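Local structure of malonyl coenzyme A-acyl carrier protein transacylase (Helicobacter pylori, 2H1Y) at residues A[127-130]-A[131-135]; A[212-215]-A[216-219]; A[312-315]-A[316-320]. The protein probably transfers the malonyl group of malonyl-CoA to holo-acyl carrier protein, releasing coenzyme A and supplying malonyl-ACP for fatty acid synthesis. All coordinates share one frame; numbering follows the deposited sequence.

Interaction 1 of 3, residues A[127-130]-A[131-135]; sequences HQRG and KMMQE
From H127 to E135 the backbone runs as unbroken α-helix: K131 N, M132 N, M133 N and Q134 N donate in turn to H127 O, Q128 O, R129 O and G130 O, and the M132 N to Q128 O bond is short and straight at 2.7 Å and 167°. Side chains four residues apart pair up on different flanks of the helix. R129 and M133 run side by side in the same direction. With CG anti to the backbone N (chi1 -172°) and the chain extended as far as NE, the arginine reaches well away from the helix, and M133 SD lies over one face of its guanidinium, 3.9 Å from R129 NH1. The polar rim of that group is held by other residues: NH1 bonds Q73, while NH2 bonds both S104 and Q259. On another flank chi1 of Q128 (-147°) sets Q128 CG 3.4 Å from M132 CE, and the bend at chi2 carries the amide so that Q128 OE1 also meets this methyl at 3.5 Å. H127 lies beside K131, its CE1 3.9 Å from K131 CD, and its ring makes an edge-to-face contact with Y71. K131 bends at its last torsion, and K131 NZ forms a salt bridge with E135 OE2 at 3.1 Å, arriving nearly end-on to that oxygen. The helix is thus two-sided, with a lysine-glutamate pair at i and i+4 on one side and R129 sunk into the protein on the other. S104 sits in the G-H-S-L-G sequence that carries the nucleophilic serine in this family, so a buried arginine bonded to it is consistent with the acyltransferase active-site arginine that receives the malonyl carboxylate in fabD relatives.

Interaction 2 of 3, residues A[212-215]-A[216-219]; sequences PFLE and PMIF
L214 O accepts a hydrogen bond of 2.8 Å from M217 N, the donor lying tilted from the carbonyl plane, and this link sets the turn that leads into helix 218-228. The spacing of three residues recurs on both sides of it. E215 N donates to P212 O at 2.7 Å, and I218 N to E215 O at 3.1 Å; that last bond is straight at the hydrogen (165°), although the donor stands above the plane of the carbonyl instead of on a lone pair. Between them the series misses one member. The nitrogen of P216 has no hydrogen to give, and F213 O meets the ring methylene P216 CD at 3.6 Å. Apolar side chains gather on one side of the turn, where L214 and M217 lie alongside each other with L214 CG 3.7 Å from M217 SD. The methionine takes an unusual first torsion: CG sits between the backbone N and the carbonyl carbon (chi1 82°), which swings M217 CG in beside L214 O at 3.2 Å. S209 adds to the surroundings of L214, and F213 points off to pack on C137 and K140. I218 places its longer branch in the same position as the methionine (chi1 64°), so that I218 CG1 passes E215 O at 3.3 Å. Its methyl end, I218 CD1, then lies 3.2 Å from E215 OE2, a carboxylate oxygen against a hydrocarbon with no bond between them. The polar pairing here is therefore all backbone. Hydrogen bonds of the 3-10 kind, i to i+3, shape the turn, a proline interrupts their run at one position, and thioether and aliphatic groups cover the inward side while the glutamate remains at the surface.

Interaction 3 of 3, residues A[312-315]-A[316-320]; sequences EAIE and FLEEY
F316 N belongs to the C-terminal α-helix, 307-320, which lies against the six-stranded mixed sheet, and it reaches back to two carbonyls: a bond to E312 O of 3.3 Å and a weak one to A313 O. The ring of F316 leaves the helix with CG anti to the backbone N (chi1 172°) and packs on I279 and F281 of the strand beneath. L317 comes next. Its N bonds A313 O at 3.2 Å in the carbonyl plane, and L317 CG comes within 3.7 Å of the same oxygen before the side chain goes on to L87 and F281. E318 N meets I314 O at 3.0 Å, a nearly linear bond at 166°. The glutamate side chain runs beside that of I314, E318 CG lying 4.1 Å from I314 CG2, and folds at chi2 so that its carboxylate stays close to the same methyl. E319 N then donates to E315 O at 3.1 Å, while the two acids keep apart: E315 OE2 and E319 OE1 are 6.8 Å from each other, which should limit the repulsion on this exposed face. Y320 ends the helix and turns its aromatic ring to its neighbour, with E319 CG over one face. One turn back, the F316 ring has Y320 CB 3.8 Å above its plane, displaced toward the rim.

In the fold
Interactions 1, 2 and 3 come in series along the chain. The first two are about 11 Å apart between centres and pack directly: M217 CE lies 3.4 Å from M132 CB, so the turn entering helix 218-228 rests on helix 119-137. Helix 119-137 leads to strand 142-148 and helix 218-228 follows strand 199-202, both in the four-stranded antiparallel sheet. Interaction 3 sits on the opposite side of the chain's centre, about 38 Å from interaction 1 and about 42 Å from interaction 2 between centres, where the C-terminal helix packs on strands 279-283 and 301-304 of the six-stranded sheet. Helix 69-90 touches interactions 1 and 3, by A70 near one end and L87 near the other.

Interaction 1 of 3, residues A[127-130]-A[131-135]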
loop_
_atom_site.group_PDB
_atom_site.type_symbol
_atom_site.label_atom_id
_atom_site.label_comp_id
_atom_site.label_asym_id
_atom_site.label_seq_id
_atom_site.Cartn_x
_atom_site.Cartn_y
_atom_site.Cartn_z
ATOM N N HIS A 127 -7.063 0.202 10.510
ATOM C CA HIS A 127 -7.748 1.366 11.057
ATOM C C HIS A 127 -6.869 2.041 12.108
ATOM O O HIS A 127 -6.772 3.270 12.164
ATOM C CB HIS A 127 -9.089 0.951 11.648
ATOM C CG HIS A 127 -9.771 2.025 12.443
ATOM N ND1 HIS A 127 -9.497 2.257 13.774
ATOM C CD2 HIS A 127 -10.730 2.917 12.101
ATOM C CE1 HIS A 127 -10.246 3.251 14.216
ATOM N NE2 HIS A 127 -11.004 3.673 13.220
ATOM N N GLN A 128 -6.193 1.231 12.914
ATOM C CA GLN A 128 -5.341 1.743 13.976
ATOM C C GLN A 128 -4.094 2.434 13.407
ATOM O O GLN A 128 -3.733 3.541 13.840
ATOM C CB GLN A 128 -5.007 0.600 14.950
ATOM C CG GLN A 128 -4.816 0.958 16.450
ATOM C CD GLN A 128 -5.802 1.964 17.048
ATOM O OE1 GLN A 128 -5.385 2.906 17.715
ATOM N NE2 GLN A 128 -7.096 1.759 16.836
ATOM N N ARG A 129 -3.467 1.809 12.411
ATOM C CA ARG A 129 -2.287 2.369 11.750
ATOM C C ARG A 129 -2.589 3.762 11.222
ATOM O O ARG A 129 -1.777 4.673 11.358
ATOM C CB ARG A 129 -1.848 1.456 10.606
ATOM C CG ARG A 129 -0.506 1.801 9.923
ATOM C CD ARG A 129 -0.329 0.856 8.731
ATOM N NE ARG A 129 0.884 1.043 7.941
ATOM C CZ ARG A 129 0.998 1.838 6.874
ATOM N NH1 ARG A 129 -0.029 2.576 6.447
ATOM N NH2 ARG A 129 2.159 1.889 6.219
ATOM N N GLY A 130 -3.773 3.929 10.632
ATOM C CA GLY A 130 -4.201 5.238 10.140
ATOM C C GLY A 130 -4.450 6.227 11.265
ATOM O O GLY A 130 -4.112 7.414 11.155
ATOM N N LYS A 131 -5.043 5.733 12.350
ATOM C CA LYS A 131 -5.397 6.574 13.483
ATOM C C LYS A 131 -4.127 7.070 14.150
ATOM O O LYS A 131 -3.997 8.268 14.465
ATOM C CB LYS A 131 -6.234 5.772 14.470
ATOM C CG LYS A 131 -7.091 6.599 15.367
ATOM C CD LYS A 131 -7.986 5.722 16.249
ATOM C CE LYS A 131 -9.105 6.561 16.875
ATOM N NZ LYS A 131 -8.581 7.874 17.391
ATOM N N MET A 132 -3.176 6.157 14.329
ATOM C CA MET A 132 -1.911 6.498 14.967
ATOM C C MET A 132 -1.034 7.427 14.118
ATOM O O MET A 132 -0.333 8.292 14.643
ATOM C CB MET A 132 -1.163 5.241 15.375
ATOM C CG MET A 132 -1.889 4.418 16.415
ATOM S SD MET A 132 -1.009 2.885 16.722
ATOM C CE MET A 132 -2.026 2.121 17.995
ATOM N N MET A 133 -1.100 7.265 12.806
ATOM C CA MET A 133 -0.425 8.196 11.898
ATOM C C MET A 133 -1.028 9.603 12.008
ATOM O O MET A 133 -0.300 10.605 11.991
ATOM C CB MET A 133 -0.451 7.685 10.446
ATOM C CG MET A 133 0.588 6.602 10.144
ATOM S SD MET A 133 0.541 5.868 8.480
ATOM C CE MET A 133 0.517 7.344 7.450
ATOM N N GLN A 134 -2.351 9.676 12.146
ATOM C CA GLN A 134 -3.025 10.965 12.276
ATOM C C GLN A 134 -2.726 11.611 13.614
ATOM O O GLN A 134 -2.442 12.801 13.677
ATOM C CB GLN A 134 -4.535 10.829 12.078
ATOM C CG GLN A 134 -4.919 10.279 10.714
ATOM C CD GLN A 134 -6.402 10.458 10.405
ATOM O OE1 GLN A 134 -6.806 11.481 9.822
ATOM N NE2 GLN A 134 -7.223 9.457 10.779
ATOM N N GLU A 135 -2.786 10.816 14.675
ATOM C CA GLU A 135 -2.498 11.306 16.021
ATOM C C GLU A 135 -1.057 11.780 16.148
ATOM O O GLU A 135 -0.807 12.868 16.676
ATOM C CB GLU A 135 -2.769 10.226 17.056
ATOM C CG GLU A 135 -4.250 9.831 17.201
ATOM C CD GLU A 135 -4.434 8.544 18.011
ATOM O OE1 GLU A 135 -3.424 7.944 18.474
ATOM O OE2 GLU A 135 -5.598 8.129 18.175
#

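Interaction 2 of 3, residues A[212-215]-A[216-219]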
loop_
_atom_site.group_PDB
_atom_site.type_symbol
_atom_site.label_atom_id
_atom_site.label_comp_id
_atom_site.label_asym_id
_atom_site.label_seq_id
_atom_site.Cartn_x
_atom_site.Cartn_y
_atom_site.Cartn_z
ATOM N N PRO A 212 10.735 10.381 10.678
ATOM C CA PRO A 212 10.699 10.472 12.149
ATOM C C PRO A 212 9.366 10.894 12.782
ATOM O O PRO A 212 9.117 10.549 13.948
ATOM C CB PRO A 212 11.786 11.498 12.449
ATOM C CG PRO A 212 12.790 11.240 11.373
ATOM C CD PRO A 212 11.945 11.032 10.138
ATOM N N PHE A 213 8.512 11.606 12.036
ATOM C CA PHE A 213 7.192 12.039 12.554
ATOM C C PHE A 213 6.389 10.868 13.049
ATOM O O PHE A 213 5.422 11.043 13.780
ATOM C CB PHE A 213 6.370 12.758 11.487
ATOM C CG PHE A 213 6.708 14.225 11.316
ATOM C CD1 PHE A 213 5.804 15.079 10.692
ATOM C CD2 PHE A 213 7.915 14.752 11.770
ATOM C CE1 PHE A 213 6.099 16.418 10.503
ATOM C CE2 PHE A 213 8.218 16.100 11.591
ATOM C CZ PHE A 213 7.308 16.932 10.953
ATOM N N LEU A 214 6.785 9.673 12.645
ATOM C CA LEU A 214 6.073 8.480 13.043
ATOM C C LEU A 214 6.700 7.791 14.242
ATOM O O LEU A 214 6.057 6.960 14.872
ATOM C CB LEU A 214 5.912 7.531 11.860
ATOM C CG LEU A 214 4.478 7.497 11.331
ATOM C CD1 LEU A 214 3.875 8.873 11.237
ATOM C CD2 LEU A 214 4.385 6.795 9.979
ATOM N N GLU A 215 7.940 8.164 14.566
ATOM C CA GLU A 215 8.668 7.621 15.733
ATOM C C GLU A 215 7.759 7.379 16.935
ATOM O O GLU A 215 7.740 6.265 17.465
ATOM C CB GLU A 215 9.833 8.533 16.151
ATOM C CG GLU A 215 11.204 7.836 16.261
ATOM C CD GLU A 215 11.264 6.747 17.341
ATOM O OE1 GLU A 215 11.186 7.071 18.552
ATOM O OE2 GLU A 215 11.417 5.561 16.971
ATOM N N PRO A 216 6.988 8.407 17.365
ATOM C CA PRO A 216 6.138 8.182 18.540
ATOM C C PRO A 216 5.386 6.861 18.511
ATOM O O PRO A 216 5.360 6.178 19.518
ATOM C CB PRO A 216 5.157 9.357 18.495
ATOM C CG PRO A 216 5.937 10.457 17.872
ATOM C CD PRO A 216 6.842 9.789 16.853
ATOM N N MET A 217 4.810 6.494 17.366
ATOM C CA MET A 217 3.860 5.380 17.274
ATOM C C MET A 217 4.497 3.995 17.155
ATOM O O MET A 217 3.762 2.985 17.243
ATOM C CB MET A 217 2.853 5.594 16.114
ATOM C CG MET A 217 3.365 5.198 14.697
ATOM S SD MET A 217 2.157 5.371 13.334
ATOM C CE MET A 217 1.273 3.815 13.424
ATOM N N ILE A 218 5.824 3.929 16.944
ATOM C CA ILE A 218 6.480 2.625 16.666
ATOM C C ILE A 218 6.204 1.581 17.748
ATOM O O ILE A 218 5.830 0.451 17.439
ATOM C CB ILE A 218 8.025 2.687 16.310
ATOM C CG1 ILE A 218 8.880 3.212 17.470
ATOM C CG2 ILE A 218 8.255 3.486 15.038
ATOM C CD1 ILE A 218 10.306 2.572 17.572
ATOM N N PHE A 219 6.336 1.965 19.016
ATOM C CA PHE A 219 6.053 0.996 20.057
ATOM C C PHE A 219 4.594 0.507 20.135
ATOM O O PHE A 219 4.370 -0.705 20.172
ATOM C CB PHE A 219 6.596 1.356 21.446
ATOM C CG PHE A 219 6.689 0.157 22.304
ATOM C CD1 PHE A 219 7.829 -0.649 22.252
ATOM C CD2 PHE A 219 5.576 -0.275 23.044
ATOM C CE1 PHE A 219 7.894 -1.833 22.984
ATOM C CE2 PHE A 219 5.619 -1.445 23.773
ATOM C CZ PHE A 219 6.779 -2.240 23.744
#

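Interaction 3 of 3, residues A[312-315]-A[316-320]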
loop_
_atom_site.group_PDB
_atom_site.type_symbol
_atom_site.label_atom_id
_atom_site.label_comp_id
_atom_site.label_asym_id
_atom_site.label_seq_id
_atom_site.Cartn_x
_atom_site.Cartn_y
_atom_site.Cartn_z
ATOM N N GLU A 312 -10.288 -11.133 -16.167
ATOM C CA GLU A 312 -9.084 -11.133 -16.964
ATOM C C GLU A 312 -7.938 -11.897 -16.305
ATOM O O GLU A 312 -7.189 -12.595 -16.983
ATOM C CB GLU A 312 -8.665 -9.721 -17.316
ATOM C CG GLU A 312 -7.593 -9.723 -18.366
ATOM C CD GLU A 312 -7.067 -8.351 -18.629
ATOM O OE1 GLU A 312 -5.855 -8.254 -18.944
ATOM O OE2 GLU A 312 -7.873 -7.389 -18.526
ATOM N N ALA A 313 -7.800 -11.759 -14.991
ATOM C CA ALA A 313 -6.828 -12.539 -14.212
ATOM C C ALA A 313 -7.078 -14.041 -14.321
ATOM O O ALA A 313 -6.157 -14.801 -14.595
ATOM C CB ALA A 313 -6.848 -12.108 -12.760
ATOM N N ILE A 314 -8.329 -14.457 -14.118
ATOM C CA ILE A 314 -8.720 -15.864 -14.247
ATOM C C ILE A 314 -8.356 -16.451 -15.611
ATOM O O ILE A 314 -7.827 -17.550 -15.673
ATOM C CB ILE A 314 -10.234 -16.095 -14.017
ATOM C CG1 ILE A 314 -10.668 -15.595 -12.642
ATOM C CG2 ILE A 314 -10.561 -17.567 -14.141
ATOM C CD1 ILE A 314 -12.199 -15.493 -12.465
ATOM N N GLU A 315 -8.643 -15.730 -16.695
ATOM C CA GLU A 315 -8.308 -16.215 -18.052
ATOM C C GLU A 315 -6.829 -16.462 -18.164
ATOM O O GLU A 315 -6.406 -17.398 -18.824
ATOM C CB GLU A 315 -8.676 -15.203 -19.134
ATOM C CG GLU A 315 -10.128 -14.808 -19.172
ATOM C CD GLU A 315 -10.433 -13.817 -20.296
ATOM O OE1 GLU A 315 -10.881 -12.671 -19.988
ATOM O OE2 GLU A 315 -10.216 -14.199 -21.478
ATOM N N PHE A 316 -6.033 -15.605 -17.538
ATOM C CA PHE A 316 -4.601 -15.730 -17.688
ATOM C C PHE A 316 -4.121 -17.032 -17.059
ATOM O O PHE A 316 -3.317 -17.762 -17.658
ATOM C CB PHE A 316 -3.853 -14.546 -17.083
ATOM C CG PHE A 316 -2.378 -14.750 -17.063
ATOM C CD1 PHE A 316 -1.599 -14.352 -18.131
ATOM C CD2 PHE A 316 -1.770 -15.404 -16.003
ATOM C CE1 PHE A 316 -0.237 -14.576 -18.130
ATOM C CE2 PHE A 316 -0.404 -15.629 -16.005
ATOM C CZ PHE A 316 0.358 -15.213 -17.073
ATOM N N LEU A 317 -4.621 -17.305 -15.853
ATOM C CA LEU A 317 -4.296 -18.529 -15.138
ATOM C C LEU A 317 -4.770 -19.776 -15.880
ATOM O O LEU A 317 -4.031 -20.746 -15.947
ATOM C CB LEU A 317 -4.864 -18.503 -13.716
ATOM C CG LEU A 317 -4.403 -17.447 -12.704
ATOM C CD1 LEU A 317 -5.129 -17.666 -11.395
ATOM C CD2 LEU A 317 -2.895 -17.429 -12.484
ATOM N N GLU A 318 -5.983 -19.748 -16.445
ATOM C CA GLU A 318 -6.492 -20.882 -17.234
ATOM C C GLU A 318 -5.564 -21.193 -18.403
ATOM O O GLU A 318 -5.307 -22.357 -18.711
ATOM C CB GLU A 318 -7.910 -20.645 -17.789
ATOM C CG GLU A 318 -8.991 -20.312 -16.765
ATOM C CD GLU A 318 -9.724 -21.533 -16.189
ATOM O OE1 GLU A 318 -9.130 -22.641 -16.103
ATOM O OE2 GLU A 318 -10.910 -21.353 -15.795
ATOM N N GLU A 319 -5.065 -20.154 -19.061
ATOM C CA GLU A 319 -4.164 -20.374 -20.180
ATOM C C GLU A 319 -2.713 -20.679 -19.804
ATOM O O GLU A 319 -2.158 -21.681 -20.271
ATOM C CB GLU A 319 -4.219 -19.214 -21.158
ATOM C CG GLU A 319 -3.571 -19.560 -22.475
ATOM C CD GLU A 319 -3.687 -18.439 -23.469
ATOM O OE1 GLU A 319 -4.550 -17.554 -23.243
ATOM O OE2 GLU A 319 -2.912 -18.453 -24.463
ATOM N N TYR A 320 -2.095 -19.834 -18.976
ATOM C CA TYR A 320 -0.645 -19.942 -18.747
ATOM C C TYR A 320 -0.249 -20.630 -17.441
ATOM O O TYR A 320 0.948 -20.761 -17.141
ATOM C CB TYR A 320 0.004 -18.567 -18.863
ATOM C CG TYR A 320 -0.348 -17.877 -20.157
ATOM C CD1 TYR A 320 -1.487 -17.090 -20.255
ATOM C CD2 TYR A 320 0.454 -18.024 -21.289
ATOM C CE1 TYR A 320 -1.816 -16.464 -21.430
ATOM C CE2 TYR A 320 0.127 -17.396 -22.478
ATOM C CZ TYR A 320 -1.010 -16.621 -22.541
ATOM O OH TYR A 320 -1.350 -15.993 -23.716
#